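Local structure of uncharacterized protein (Desulfotomaculum acetoxidans, 3U4Y) at residues K259-L265 with K298-G304. The protein is of unknown function but folds as a seven-bladed beta-propeller related to the lactonase family. Residues are numbered along the deposited sequence.
Sequences KSFGHGL and KVFTISG
Residues 259-262 are extended and run roughly antiparallel to strand 298-301, at 147° with the axes 10.5 Å apart, too far for backbone pairing. Beyond Gly-262 the chain bends through His-263 and Gly-264 (positive phi), where Leu-265 N donates to His-263 ND1 (3.3 Å); His-263 NE2 is hydrogen-bonded to Thr-239 O. Strand 298-301 ends in a type I turn, Thr-301 to Gly-304, closed by Gly-304 N to Thr-301 O (2.7 Å). Gly-304 lies opposite Phe-261, their CA atoms 5.7 Å apart. Here the outermost strand of one propeller blade, 254-262, packs face to face on the next blade, whose hairpin continues into strand 306-309. Phe-261, chi1 p, lays its ring over this turn: Gly-304 CA sits 3.3 Å from the ring centroid, nearly on its normal, a CH-pi contact that a side chain at 304 would obstruct. Phe-300, chi1 m, meets Phe-261 obliquely (Phe-261 CE1 to Phe-300 CD1, 4.0 Å) and turns its ring edge to His-263 O (Phe-300 CZ, 3.5 Å). Leu-265 CD1 reaches Lys-298 CB at 4.0 Å.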
loop_
_atom_site.group_PDB
_atom_site.type_symbol
_atom_site.label_atom_id
_atom_site.label_comp_id
_atom_site.label_asym_id
_atom_site.label_seq_id
_atom_site.Cartn_x
_atom_site.Cartn_y
_atom_site.Cartn_z
ATOM N N LYS A 259 -14.158 16.039 -7.002
ATOM C CA LYS A 259 -13.237 16.985 -7.611
ATOM C C LYS A 259 -11.821 16.444 -7.679
ATOM O O LYS A 259 -11.511 15.382 -7.144
ATOM C CB LYS A 259 -13.224 18.283 -6.824
ATOM C CG LYS A 259 -12.713 18.107 -5.422
ATOM C CD LYS A 259 -11.998 19.363 -4.974
ATOM C CE LYS A 259 -11.680 19.317 -3.498
ATOM N NZ LYS A 259 -12.918 19.116 -2.690
ATOM N N SER A 260 -10.963 17.206 -8.339
ATOM C CA SER A 260 -9.564 16.850 -8.487
ATOM C C SER A 260 -8.723 18.072 -8.256
ATOM O O SER A 260 -9.214 19.193 -8.322
ATOM C CB SER A 260 -9.299 16.321 -9.884
ATOM O OG SER A 260 -10.264 16.815 -10.797
ATOM N N PHE A 261 -7.459 17.859 -7.939
ATOM C CA PHE A 261 -6.520 18.966 -7.852
ATOM C C PHE A 261 -5.169 18.430 -8.252
ATOM O O PHE A 261 -4.891 17.250 -8.064
ATOM C CB PHE A 261 -6.514 19.641 -6.467
ATOM C CG PHE A 261 -6.139 18.731 -5.323
ATOM C CD1 PHE A 261 -4.806 18.508 -4.999
ATOM C CD2 PHE A 261 -7.116 18.137 -4.538
ATOM C CE1 PHE A 261 -4.458 17.682 -3.933
ATOM C CE2 PHE A 261 -6.778 17.312 -3.474
ATOM C CZ PHE A 261 -5.444 17.083 -3.173
ATOM N N GLY A 262 -4.351 19.279 -8.857
ATOM C CA GLY A 262 -3.075 18.828 -9.372
ATOM C C GLY A 262 -1.968 18.941 -8.345
ATOM O O GLY A 262 -1.800 19.977 -7.699
ATOM N N HIS A 263 -1.194 17.878 -8.196
ATOM C CA HIS A 263 -0.104 17.919 -7.241
ATOM C C HIS A 263 1.149 18.630 -7.771
ATOM O O HIS A 263 2.014 19.044 -6.998
ATOM C CB HIS A 263 0.222 16.522 -6.739
ATOM C CG HIS A 263 0.233 15.477 -7.806
ATOM N ND1 HIS A 263 0.936 15.622 -8.981
ATOM C CD2 HIS A 263 -0.355 14.257 -7.864
ATOM C CE1 HIS A 263 0.772 14.539 -9.723
ATOM N NE2 HIS A 263 -0.005 13.695 -9.067
ATOM N N GLY A 264 1.233 18.795 -9.085
ATOM C CA GLY A 264 2.395 19.427 -9.678
ATOM C C GLY A 264 3.667 18.722 -9.256
ATOM O O GLY A 264 4.634 19.357 -8.862
ATOM N N LEU A 265 3.647 17.395 -9.320
ATOM C CA LEU A 265 4.809 16.579 -9.010
ATOM C C LEU A 265 5.089 15.625 -10.157
ATOM O O LEU A 265 4.180 15.261 -10.918
ATOM C CB LEU A 265 4.572 15.741 -7.756
ATOM C CG LEU A 265 4.465 16.454 -6.423
ATOM C CD1 LEU A 265 4.227 15.443 -5.294
ATOM C CD2 LEU A 265 5.723 17.278 -6.197
ATOM N N LYS A 298 5.649 15.772 -0.591
ATOM C CA LYS A 298 4.837 16.981 -0.498
ATOM C C LYS A 298 3.585 16.717 0.336
ATOM O O LYS A 298 3.064 15.604 0.355
ATOM C CB LYS A 298 4.461 17.484 -1.894
ATOM C CG LYS A 298 4.486 18.997 -2.035
ATOM C CD LYS A 298 3.931 19.449 -3.382
ATOM C CE LYS A 298 3.957 20.973 -3.506
ATOM N NZ LYS A 298 3.063 21.514 -4.578
ATOM N N VAL A 299 3.110 17.735 1.042
ATOM C CA VAL A 299 1.918 17.581 1.860
ATOM C C VAL A 299 0.848 18.579 1.451
ATOM O O VAL A 299 1.116 19.772 1.267
ATOM C CB VAL A 299 2.235 17.716 3.335
ATOM C CG1 VAL A 299 1.055 17.300 4.163
ATOM C CG2 VAL A 299 3.415 16.839 3.666
ATOM N N PHE A 300 -0.362 18.063 1.279
ATOM C CA PHE A 300 -1.480 18.870 0.866
ATOM C C PHE A 300 -2.563 18.701 1.883
ATOM O O PHE A 300 -2.568 17.739 2.648
ATOM C CB PHE A 300 -2.031 18.372 -0.458
ATOM C CG PHE A 300 -1.087 18.511 -1.600
ATOM C CD1 PHE A 300 -1.212 19.563 -2.491
ATOM C CD2 PHE A 300 -0.077 17.581 -1.800
ATOM C CE1 PHE A 300 -0.346 19.692 -3.565
ATOM C CE2 PHE A 300 0.797 17.701 -2.867
ATOM C CZ PHE A 300 0.661 18.762 -3.752
ATOM N N THR A 301 -3.504 19.629 1.871
ATOM C CA THR A 301 -4.757 19.421 2.572
ATOM C C THR A 301 -5.677 18.723 1.582
ATOM O O THR A 301 -5.488 18.835 0.365
ATOM C CB THR A 301 -5.366 20.752 3.014
ATOM O OG1 THR A 301 -5.525 21.601 1.873
ATOM C CG2 THR A 301 -4.437 21.441 3.969
ATOM N N ILE A 302 -6.654 17.992 2.094
ATOM C CA ILE A 302 -7.579 17.271 1.236
ATOM C C ILE A 302 -8.393 18.203 0.338
ATOM O O ILE A 302 -9.108 17.745 -0.553
ATOM C CB ILE A 302 -8.537 16.417 2.059
ATOM C CG1 ILE A 302 -9.319 17.299 3.041
ATOM C CG2 ILE A 302 -7.777 15.363 2.810
ATOM C CD1 ILE A 302 -10.132 16.507 4.037
ATOM N N SER A 303 -8.295 19.508 0.569
ATOM C CA SER A 303 -8.966 20.466 -0.303
ATOM C C SER A 303 -8.070 20.878 -1.465
ATOM O O SER A 303 -8.510 21.571 -2.376
ATOM C CB SER A 303 -9.419 21.695 0.474
ATOM O OG SER A 303 -8.374 22.199 1.292
ATOM N N GLY A 304 -6.815 20.444 -1.427
ATOM C CA GLY A 304 -5.878 20.748 -2.485
ATOM C C GLY A 304 -4.830 21.748 -2.044
ATOM O O GLY A 304 -3.791 21.886 -2.691
#